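Local coordinates for GH26A (Muricauda sp. MAR_2010_75, PDB 6Q75), which is a family 26 glycoside hydrolase with a (beta/alpha)8-barrel fold that probably hydrolyses glycosidic bonds in a polysaccharide, at residues W149-D154 with Q200-L205; V168-P174 with N213-N219. One frame throughout, in Å; residues are numbered along the deposited sequence.

Contact 1 of 2, residues W149-D154 with Q200-L205; sequences WTQQVD and QLYDRL
Arg204 reaches from helix 194-208 across to segment 149-154 of helix 144-165 and settles as a knob among Trp149, Thr150, Val153 and Asp154. With CG anti to the backbone N (chi1 -175°) and the chain extended as far as NE, the guanidinium arrives side-on at the carboxylate of Asp154. NE gives a nearly straight bond to OD1 of Asp154 (2.7 Å), and NH2 of Arg204 meets OD2 of Asp154 at 3.0 Å on its syn lone pair. The two planes lie only 25° apart, while CB of Thr150 covers one guanidinium face. The arginine's methylenes serve the apolar side, CD resting 3.8 Å from CG1 of Val153. Val153, a compact branched residue that fits between the helices, also puts CG2 against CD1 of Leu201 (3.8 Å). Trp149 lays its six-membered ring against Gln200 and Leu201; its NE1 bonds to the hydroxyl of Tyr175. A leucine in place of Arg204 would probably leave the Asp154 carboxylate without its charged mate and bare the flank of Thr150. His209 is a second partner of OD1 of Asp154, and the contact thus sets a charged pair beside an apolar patch of Trp149, Val153, Leu201 and Leu205.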
ATOM      1  N   TRP A 149      17.618   2.342 -12.071  1.00 25.13           N
ATOM      2  CA  TRP A 149      16.656   1.951 -11.045  1.00 25.49           C
ATOM      3  C   TRP A 149      17.076   2.486  -9.680  1.00 23.91           C
ATOM      4  O   TRP A 149      16.245   2.990  -8.920  1.00 23.97           O
ATOM      5  CB  TRP A 149      16.494   0.428 -11.017  1.00 25.96           C
ATOM      6  CG  TRP A 149      15.644  -0.094  -9.890  1.00 22.56           C
ATOM      7  CD1 TRP A 149      14.277  -0.283  -9.894  1.00 21.67           C
ATOM      8  CD2 TRP A 149      16.095  -0.462  -8.583  1.00 24.53           C
ATOM      9  NE1 TRP A 149      13.863  -0.768  -8.665  1.00 21.01           N
ATOM     10  CE2 TRP A 149      14.964  -0.879  -7.845  1.00 21.48           C
ATOM     11  CE3 TRP A 149      17.352  -0.480  -7.960  1.00 27.09           C
ATOM     12  CZ2 TRP A 149      15.053  -1.316  -6.513  1.00 22.60           C
ATOM     13  CZ3 TRP A 149      17.436  -0.911  -6.638  1.00 27.75           C
ATOM     14  CH2 TRP A 149      16.294  -1.324  -5.934  1.00 24.53           C
ATOM     15  N   THR A 150      18.369   2.412  -9.349  1.00 24.71           N
ATOM     16  CA  THR A 150      18.771   2.940  -8.049  1.00 26.24           C
ATOM     17  C   THR A 150      18.462   4.431  -7.936  1.00 26.34           C
ATOM     18  O   THR A 150      18.070   4.902  -6.863  1.00 26.10           O
ATOM     19  CB  THR A 150      20.253   2.688  -7.774  1.00 29.77           C
ATOM     20  OG1 THR A 150      21.026   3.445  -8.708  1.00 34.42           O
ATOM     21  CG2 THR A 150      20.588   1.199  -7.873  1.00 27.56           C
ATOM     22  N   GLN A 151      18.629   5.189  -9.029  1.00 27.17           N
ATOM     23  CA  GLN A 151      18.377   6.627  -8.969  1.00 28.52           C
ATOM     24  C   GLN A 151      16.895   6.924  -8.778  1.00 27.92           C
ATOM     25  O   GLN A 151      16.534   7.877  -8.080  1.00 28.40           O
ATOM     26  CB  GLN A 151      18.886   7.315 -10.232  1.00 33.26           C
ATOM     27  CG  GLN A 151      20.371   7.213 -10.401  1.00 42.77           C
ATOM     28  CD  GLN A 151      20.823   7.749 -11.741  1.00 51.63           C
ATOM     29  OE1 GLN A 151      19.999   8.107 -12.590  1.00 55.28           O
ATOM     30  NE2 GLN A 151      22.131   7.814 -11.937  1.00 54.02           N
ATOM     31  N   GLN A 152      16.031   6.142  -9.413  1.00 24.29           N
ATOM     32  CA  GLN A 152      14.594   6.334  -9.224  1.00 23.40           C
ATOM     33  C   GLN A 152      14.173   5.986  -7.805  1.00 22.62           C
ATOM     34  O   GLN A 152      13.320   6.665  -7.220  1.00 23.77           O
ATOM     35  CB  GLN A 152      13.822   5.489 -10.232  1.00 27.80           C
ATOM     36  CG  GLN A 152      14.004   5.973 -11.656  1.00 29.14           C
ATOM     37  CD  GLN A 152      13.501   4.971 -12.679  1.00 28.61           C
ATOM     38  OE1 GLN A 152      13.259   3.805 -12.363  1.00 28.56           O
ATOM     39  NE2 GLN A 152      13.366   5.418 -13.919  1.00 27.65           N
ATOM     40  N   VAL A 153      14.737   4.920  -7.244  1.00 23.12           N
ATOM     41  CA  VAL A 153      14.475   4.591  -5.839  1.00 24.39           C
ATOM     42  C   VAL A 153      14.928   5.728  -4.935  1.00 26.16           C
ATOM     43  O   VAL A 153      14.239   6.089  -3.975  1.00 26.49           O
ATOM     44  CB  VAL A 153      15.158   3.263  -5.463  1.00 25.13           C
ATOM     45  CG1 VAL A 153      15.150   3.026  -3.935  1.00 22.07           C
ATOM     46  CG2 VAL A 153      14.495   2.115  -6.183  1.00 22.86           C
ATOM     47  N   ASP A 154      16.100   6.304  -5.217  1.00 23.42           N
ATOM     48  CA  ASP A 154      16.630   7.340  -4.336  1.00 25.57           C
ATOM     49  C   ASP A 154      15.774   8.604  -4.354  1.00 29.04           C
ATOM     50  O   ASP A 154      15.741   9.339  -3.358  1.00 29.79           O
ATOM     51  CB  ASP A 154      18.082   7.663  -4.722  1.00 27.88           C
ATOM     52  CG  ASP A 154      19.052   6.520  -4.419  1.00 31.39           C
ATOM     53  OD1 ASP A 154      18.647   5.497  -3.844  1.00 33.41           O
ATOM     54  OD2 ASP A 154      20.244   6.635  -4.761  1.00 33.69           O
ATOM     55  N   GLN A 200      15.501  -6.594  -3.612  1.00 24.54           N
ATOM     56  CA  GLN A 200      16.444  -5.544  -3.998  1.00 23.91           C
ATOM     57  C   GLN A 200      15.985  -4.182  -3.484  1.00 21.13           C
ATOM     58  O   GLN A 200      16.799  -3.372  -3.014  1.00 21.70           O
ATOM     59  CB  GLN A 200      16.616  -5.519  -5.521  1.00 23.99           C
ATOM     60  CG  GLN A 200      17.755  -4.632  -6.012  1.00 24.59           C
ATOM     61  CD  GLN A 200      17.976  -4.786  -7.514  1.00 27.75           C
ATOM     62  OE1 GLN A 200      17.594  -3.918  -8.312  1.00 30.80           O
ATOM     63  NE2 GLN A 200      18.549  -5.901  -7.902  1.00 27.38           N
ATOM     64  N   LEU A 201      14.686  -3.902  -3.580  1.00 20.83           N
ATOM     65  CA  LEU A 201      14.172  -2.663  -3.014  1.00 21.22           C
ATOM     66  C   LEU A 201      14.336  -2.668  -1.500  1.00 22.22           C
ATOM     67  O   LEU A 201      14.699  -1.651  -0.898  1.00 23.04           O
ATOM     68  CB  LEU A 201      12.695  -2.481  -3.390  1.00 21.75           C
ATOM     69  CG  LEU A 201      12.074  -1.175  -2.857  1.00 20.86           C
ATOM     70  CD1 LEU A 201      12.629   0.004  -3.628  1.00 22.83           C
ATOM     71  CD2 LEU A 201      10.545  -1.177  -2.999  1.00 17.59           C
ATOM     72  N   TYR A 202      14.059  -3.812  -0.870  1.00 21.02           N
ATOM     73  CA  TYR A 202      14.183  -3.909   0.580  1.00 20.66           C
ATOM     74  C   TYR A 202      15.611  -3.606   1.004  1.00 21.72           C
ATOM     75  O   TYR A 202      15.846  -2.797   1.910  1.00 23.31           O
ATOM     76  CB  TYR A 202      13.754  -5.303   1.039  1.00 23.51           C
ATOM     77  CG  TYR A 202      13.677  -5.444   2.537  1.00 23.62           C
ATOM     78  CD1 TYR A 202      14.828  -5.650   3.275  1.00 23.72           C
ATOM     79  CD2 TYR A 202      12.454  -5.384   3.213  1.00 22.17           C
ATOM     80  CE1 TYR A 202      14.797  -5.778   4.640  1.00 27.49           C
ATOM     81  CE2 TYR A 202      12.414  -5.520   4.609  1.00 26.34           C
ATOM     82  CZ  TYR A 202      13.588  -5.719   5.306  1.00 28.25           C
ATOM     83  OH  TYR A 202      13.606  -5.856   6.687  1.00 31.48           O
ATOM     84  N   ASP A 203      16.574  -4.250   0.342  1.00 23.31           N
ATOM     85  CA  ASP A 203      17.978  -4.000   0.649  1.00 25.81           C
ATOM     86  C   ASP A 203      18.323  -2.523   0.479  1.00 26.86           C
ATOM     87  O   ASP A 203      19.035  -1.946   1.313  1.00 29.31           O
ATOM     88  CB  ASP A 203      18.866  -4.888  -0.232  1.00 28.23           C
ATOM     89  CG  ASP A 203      20.358  -4.678   0.017  1.00 34.29           C
ATOM     90  OD1 ASP A 203      20.857  -5.003   1.123  1.00 33.51           O
ATOM     91  OD2 ASP A 203      21.034  -4.199  -0.915  1.00 37.02           O
ATOM     92  N   ARG A 204      17.862  -1.891  -0.602  1.00 25.34           N
ATOM     93  CA  ARG A 204      18.270  -0.504  -0.801  1.00 26.13           C
ATOM     94  C   ARG A 204      17.652   0.406   0.251  1.00 23.53           C
ATOM     95  O   ARG A 204      18.303   1.302   0.776  1.00 23.60           O
ATOM     96  CB  ARG A 204      17.902  -0.012  -2.200  1.00 26.18           C
ATOM     97  CG  ARG A 204      18.448   1.413  -2.432  1.00 31.90           C
ATOM     98  CD  ARG A 204      18.770   1.758  -3.884  1.00 32.58           C
ATOM     99  NE  ARG A 204      19.609   2.964  -3.962  1.00 35.03           N
ATOM    100  CZ  ARG A 204      20.941   2.963  -4.007  1.00 36.30           C
ATOM    101  NH1 ARG A 204      21.616   1.820  -3.998  1.00 37.90           N
ATOM    102  NH2 ARG A 204      21.612   4.110  -4.073  1.00 33.73           N
ATOM    103  N   LEU A 205      16.383   0.205   0.576  1.00 22.01           N
ATOM    104  CA  LEU A 205      15.760   1.126   1.520  1.00 22.63           C
ATOM    105  C   LEU A 205      16.212   0.872   2.953  1.00 23.67           C
ATOM    106  O   LEU A 205      16.561   1.811   3.678  1.00 27.90           O
ATOM    107  CB  LEU A 205      14.252   1.008   1.391  1.00 20.77           C
ATOM    108  CG  LEU A 205      13.697   1.525   0.068  1.00 20.73           C
ATOM    109  CD1 LEU A 205      12.150   1.509   0.179  1.00 20.30           C
ATOM    110  CD2 LEU A 205      14.169   2.933  -0.226  1.00 24.26           C
TER

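Contact 2 of 2, residues V168-P174 with N213-N219; sequences VPILWRP and NLIWVWN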
ATOM      1  N   VAL A 168       7.674   9.474  11.761  1.00 23.66           N
ATOM      2  CA  VAL A 168       6.417   8.985  11.188  1.00 22.30           C
ATOM      3  C   VAL A 168       6.626   7.548  10.723  1.00 24.38           C
ATOM      4  O   VAL A 168       7.428   7.319   9.805  1.00 21.81           O
ATOM      5  CB  VAL A 168       5.938   9.869  10.023  1.00 21.81           C
ATOM      6  CG1 VAL A 168       4.517   9.392   9.486  1.00 20.84           C
ATOM      7  CG2 VAL A 168       5.894  11.341  10.430  1.00 22.63           C
ATOM      8  N   PRO A 169       5.906   6.567  11.275  1.00 21.40           N
ATOM      9  CA  PRO A 169       5.944   5.215  10.719  1.00 20.80           C
ATOM     10  C   PRO A 169       5.061   5.164   9.485  1.00 24.06           C
ATOM     11  O   PRO A 169       4.012   5.814   9.441  1.00 20.61           O
ATOM     12  CB  PRO A 169       5.345   4.359  11.845  1.00 21.05           C
ATOM     13  CG  PRO A 169       4.316   5.285  12.456  1.00 25.98           C
ATOM     14  CD  PRO A 169       4.860   6.712  12.304  1.00 25.64           C
ATOM     15  N   ILE A 170       5.465   4.366   8.488  1.00 19.30           N
ATOM     16  CA  ILE A 170       4.784   4.359   7.189  1.00 19.78           C
ATOM     17  C   ILE A 170       4.303   2.950   6.859  1.00 19.62           C
ATOM     18  O   ILE A 170       5.097   2.011   6.855  1.00 18.76           O
ATOM     19  CB  ILE A 170       5.719   4.877   6.078  1.00 21.03           C
ATOM     20  CG1 ILE A 170       6.300   6.243   6.471  1.00 22.43           C
ATOM     21  CG2 ILE A 170       5.014   4.864   4.695  1.00 20.29           C
ATOM     22  CD1 ILE A 170       5.294   7.353   6.527  1.00 23.36           C
ATOM     23  N   LEU A 171       2.996   2.792   6.565  1.00 17.39           N
ATOM     24  CA  LEU A 171       2.568   1.555   5.927  1.00 16.88           C
ATOM     25  C   LEU A 171       2.970   1.635   4.456  1.00 18.03           C
ATOM     26  O   LEU A 171       2.282   2.264   3.642  1.00 19.17           O
ATOM     27  CB  LEU A 171       1.051   1.368   6.076  1.00 16.56           C
ATOM     28  CG  LEU A 171       0.607   1.234   7.535  1.00 18.38           C
ATOM     29  CD1 LEU A 171      -0.933   1.350   7.625  1.00 17.29           C
ATOM     30  CD2 LEU A 171       1.059  -0.102   8.151  1.00 19.44           C
ATOM     31  N   TRP A 172       4.109   1.019   4.106  1.00 18.31           N
ATOM     32  CA  TRP A 172       4.749   1.196   2.806  1.00 16.41           C
ATOM     33  C   TRP A 172       4.337   0.057   1.876  1.00 19.01           C
ATOM     34  O   TRP A 172       4.542  -1.111   2.213  1.00 19.77           O
ATOM     35  CB  TRP A 172       6.269   1.223   3.035  1.00 17.04           C
ATOM     36  CG  TRP A 172       7.146   1.191   1.852  1.00 17.31           C
ATOM     37  CD1 TRP A 172       8.135   0.279   1.593  1.00 17.44           C
ATOM     38  CD2 TRP A 172       7.175   2.135   0.774  1.00 19.94           C
ATOM     39  NE1 TRP A 172       8.762   0.581   0.400  1.00 17.36           N
ATOM     40  CE2 TRP A 172       8.206   1.723  -0.113  1.00 18.13           C
ATOM     41  CE3 TRP A 172       6.431   3.286   0.469  1.00 18.95           C
ATOM     42  CZ2 TRP A 172       8.509   2.409  -1.289  1.00 17.93           C
ATOM     43  CZ3 TRP A 172       6.716   3.962  -0.717  1.00 20.05           C
ATOM     44  CH2 TRP A 172       7.776   3.530  -1.570  1.00 19.47           C
ATOM     45  N   ARG A 173       3.696   0.384   0.725  1.00 17.45           N
ATOM     46  CA  ARG A 173       3.121  -0.623  -0.172  1.00 15.06           C
ATOM     47  C   ARG A 173       3.699  -0.452  -1.578  1.00 16.09           C
ATOM     48  O   ARG A 173       3.053   0.101  -2.473  1.00 18.43           O
ATOM     49  CB  ARG A 173       1.578  -0.566  -0.177  1.00 16.11           C
ATOM     50  CG  ARG A 173       0.952  -0.050   1.136  1.00 17.03           C
ATOM     51  CD  ARG A 173      -0.559  -0.332   1.158  1.00 16.82           C
ATOM     52  NE  ARG A 173      -1.193   0.012  -0.125  1.00 17.62           N
ATOM     53  CZ  ARG A 173      -1.494   1.257  -0.492  1.00 18.12           C
ATOM     54  NH1 ARG A 173      -2.051   1.475  -1.679  1.00 17.40           N
ATOM     55  NH2 ARG A 173      -1.218   2.291   0.310  1.00 17.33           N
ATOM     56  N   PRO A 174       4.954  -0.860  -1.793  1.00 16.49           N
ATOM     57  CA  PRO A 174       5.564  -0.739  -3.121  1.00 16.01           C
ATOM     58  C   PRO A 174       5.175  -1.862  -4.086  1.00 16.15           C
ATOM     59  O   PRO A 174       4.900  -2.999  -3.694  1.00 16.08           O
ATOM     60  CB  PRO A 174       7.068  -0.796  -2.797  1.00 16.71           C
ATOM     61  CG  PRO A 174       7.117  -1.815  -1.625  1.00 16.35           C
ATOM     62  CD  PRO A 174       5.802  -1.553  -0.819  1.00 16.51           C
ATOM     63  N   ASN A 213      11.717   3.128   9.626  1.00 23.58           N
ATOM     64  CA  ASN A 213      10.361   3.537   9.950  1.00 23.00           C
ATOM     65  C   ASN A 213       9.324   2.934   9.012  1.00 22.81           C
ATOM     66  O   ASN A 213       8.163   3.356   9.047  1.00 22.06           O
ATOM     67  CB  ASN A 213      10.254   5.059   9.929  1.00 24.31           C
ATOM     68  CG  ASN A 213      10.520   5.615   8.551  1.00 25.90           C
ATOM     69  OD1 ASN A 213      11.383   5.096   7.822  1.00 26.28           O
ATOM     70  ND2 ASN A 213       9.780   6.658   8.169  1.00 24.36           N
ATOM     71  N   LEU A 214       9.700   1.971   8.175  1.00 20.80           N
ATOM     72  CA  LEU A 214       8.767   1.375   7.223  1.00 19.76           C
ATOM     73  C   LEU A 214       8.179   0.076   7.759  1.00 21.30           C
ATOM     74  O   LEU A 214       8.877  -0.729   8.383  1.00 24.56           O
ATOM     75  CB  LEU A 214       9.452   1.107   5.885  1.00 21.77           C
ATOM     76  CG  LEU A 214      10.279   2.273   5.325  1.00 22.15           C
ATOM     77  CD1 LEU A 214      10.965   1.885   4.025  1.00 23.09           C
ATOM     78  CD2 LEU A 214       9.374   3.473   5.097  1.00 23.21           C
ATOM     79  N   ILE A 215       6.864  -0.073   7.597  1.00 19.03           N
ATOM     80  CA  ILE A 215       6.172  -1.345   7.747  1.00 19.11           C
ATOM     81  C   ILE A 215       5.932  -1.867   6.341  1.00 20.50           C
ATOM     82  O   ILE A 215       5.287  -1.192   5.528  1.00 21.54           O
ATOM     83  CB  ILE A 215       4.848  -1.171   8.516  1.00 20.08           C
ATOM     84  CG1 ILE A 215       5.145  -0.872   9.996  1.00 21.49           C
ATOM     85  CG2 ILE A 215       3.972  -2.420   8.405  1.00 22.20           C
ATOM     86  CD1 ILE A 215       3.955  -0.298  10.733  1.00 24.19           C
ATOM     87  N   TRP A 216       6.436  -3.060   6.034  1.00 20.20           N
ATOM     88  CA  TRP A 216       6.447  -3.512   4.647  1.00 19.93           C
ATOM     89  C   TRP A 216       5.146  -4.221   4.319  1.00 20.50           C
ATOM     90  O   TRP A 216       4.888  -5.328   4.807  1.00 20.60           O
ATOM     91  CB  TRP A 216       7.649  -4.408   4.363  1.00 21.29           C
ATOM     92  CG  TRP A 216       8.902  -3.568   4.267  1.00 21.69           C
ATOM     93  CD1 TRP A 216       9.590  -2.985   5.295  1.00 24.46           C
ATOM     94  CD2 TRP A 216       9.536  -3.126   3.057  1.00 22.74           C
ATOM     95  NE1 TRP A 216      10.648  -2.252   4.797  1.00 23.92           N
ATOM     96  CE2 TRP A 216      10.630  -2.322   3.428  1.00 22.16           C
ATOM     97  CE3 TRP A 216       9.310  -3.367   1.702  1.00 21.38           C
ATOM     98  CZ2 TRP A 216      11.473  -1.735   2.488  1.00 24.43           C
ATOM     99  CZ3 TRP A 216      10.149  -2.789   0.771  1.00 22.25           C
ATOM    100  CH2 TRP A 216      11.238  -1.995   1.176  1.00 19.80           C
ATOM    101  N   VAL A 217       4.346  -3.601   3.455  1.00 16.63           N
ATOM    102  CA  VAL A 217       3.032  -4.135   3.109  1.00 17.49           C
ATOM    103  C   VAL A 217       3.147  -4.708   1.710  1.00 18.95           C
ATOM    104  O   VAL A 217       3.339  -3.962   0.739  1.00 17.25           O
ATOM    105  CB  VAL A 217       1.927  -3.078   3.171  1.00 16.91           C
ATOM    106  CG1 VAL A 217       0.543  -3.754   2.863  1.00 17.29           C
ATOM    107  CG2 VAL A 217       1.908  -2.388   4.545  1.00 18.01           C
ATOM    108  N   TRP A 218       3.005  -6.031   1.609  1.00 17.80           N
ATOM    109  CA  TRP A 218       2.986  -6.736   0.335  1.00 16.04           C
ATOM    110  C   TRP A 218       1.537  -6.746  -0.128  1.00 15.40           C
ATOM    111  O   TRP A 218       0.710  -7.414   0.482  1.00 17.97           O
ATOM    112  CB  TRP A 218       3.536  -8.148   0.530  1.00 18.36           C
ATOM    113  CG  TRP A 218       3.576  -9.037  -0.700  1.00 19.11           C
ATOM    114  CD1 TRP A 218       4.605  -9.160  -1.613  1.00 18.09           C
ATOM    115  CD2 TRP A 218       2.579  -9.975  -1.094  1.00 18.78           C
ATOM    116  NE1 TRP A 218       4.290 -10.112  -2.556  1.00 16.68           N
ATOM    117  CE2 TRP A 218       3.048 -10.622  -2.264  1.00 20.59           C
ATOM    118  CE3 TRP A 218       1.319 -10.327  -0.580  1.00 19.14           C
ATOM    119  CZ2 TRP A 218       2.304 -11.592  -2.925  1.00 18.86           C
ATOM    120  CZ3 TRP A 218       0.582 -11.298  -1.249  1.00 21.28           C
ATOM    121  CH2 TRP A 218       1.076 -11.920  -2.397  1.00 22.70           C
ATOM    122  N   ASN A 219       1.227  -5.975  -1.185  1.00 16.77           N
ATOM    123  CA  ASN A 219      -0.154  -5.628  -1.550  1.00 16.12           C
ATOM    124  C   ASN A 219      -0.429  -6.206  -2.940  1.00 17.39           C
ATOM    125  O   ASN A 219      -0.006  -5.630  -3.947  1.00 17.33           O
ATOM    126  CB  ASN A 219      -0.330  -4.100  -1.536  1.00 18.56           C
ATOM    127  CG  ASN A 219      -1.802  -3.639  -1.550  1.00 20.29           C
ATOM    128  OD1 ASN A 219      -2.094  -2.525  -1.115  1.00 21.81           O
ATOM    129  ND2 ASN A 219      -2.719  -4.480  -2.052  1.00 18.96           N
TER
HETATM  130  O   HOH W   1      -2.273  -0.830  -3.415  1.00 22.07           O
HETATM  131  O   HOH W   2       2.930  -3.771  -1.981  1.00 19.49           O
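Segments 168-174 and 213-219 run as parallel neighbours in the beta-barrel core of this family 26 glycoside hydrolase, buried throughout. The ladder is regular: Ile170 and Trp172 each use both backbone N and O, bonding to Asn213 O, Ile215 N and O, and Val217 N, as in the bond from Ile215 N to Ile170 O (2.8 Å). At the N-terminal end the side-chain amide of Asn213 extends the ladder, ND2 meeting Val168 O at 2.9 Å.

The face that bears Ile170, Leu214 and the two indoles is covered in part by helix 194-208, through Leu205 and Val206. The edge of Trp172 points at the face of Trp216 in a T-shaped pair, planes at 88°, its NE1 3.7 Å from CH2 of Trp216. CD1 of Leu214 lies over a face of Trp172, and CG of Pro174 touches CZ3 of Trp216 (4.0 Å). On the other face Leu171 supplies apolar bulk, CD2 packing on CG2 of Ile215 (3.7 Å), whose beta-branched side chain suits a strand.

Further along, the chain of Arg173 bends at chi3 (-45°), bringing NE 2.9 Å from OD1 of Asn219, in that oxygen's carbonyl plane; ND2 of Asn219 turns to Asp250. A water links Pro174 O, Val217 O and Asn219 N. A mainly apolar middle thus gives way to Arg173, Asn219 and water toward the C-terminal strand ends, which in such barrels border the active site.

How the contacts relate
Helix 144-165, strand 170-173, helix 194-208 and strand 214-221 follow one another in the chain, and the two contacts cross, their segments alternating. Contact 1 closes first, when helix 194-208 returns to helix 144-165 over 45 intervening residues; contact 2 then joins the two strands after a 38-residue excursion that includes helix 194-208, a beta-alpha-beta crossover. One ties neighbouring helices of the barrel's outer layer, the other neighbouring strands of its wall. Helix 194-208 joins the two layers by packing: Leu205 CD1 lies 3.5 Å from Trp172 NE1, and Leu201 CD2 equally close to Pro174 CB, so the crossover packs onto the very strands it connects.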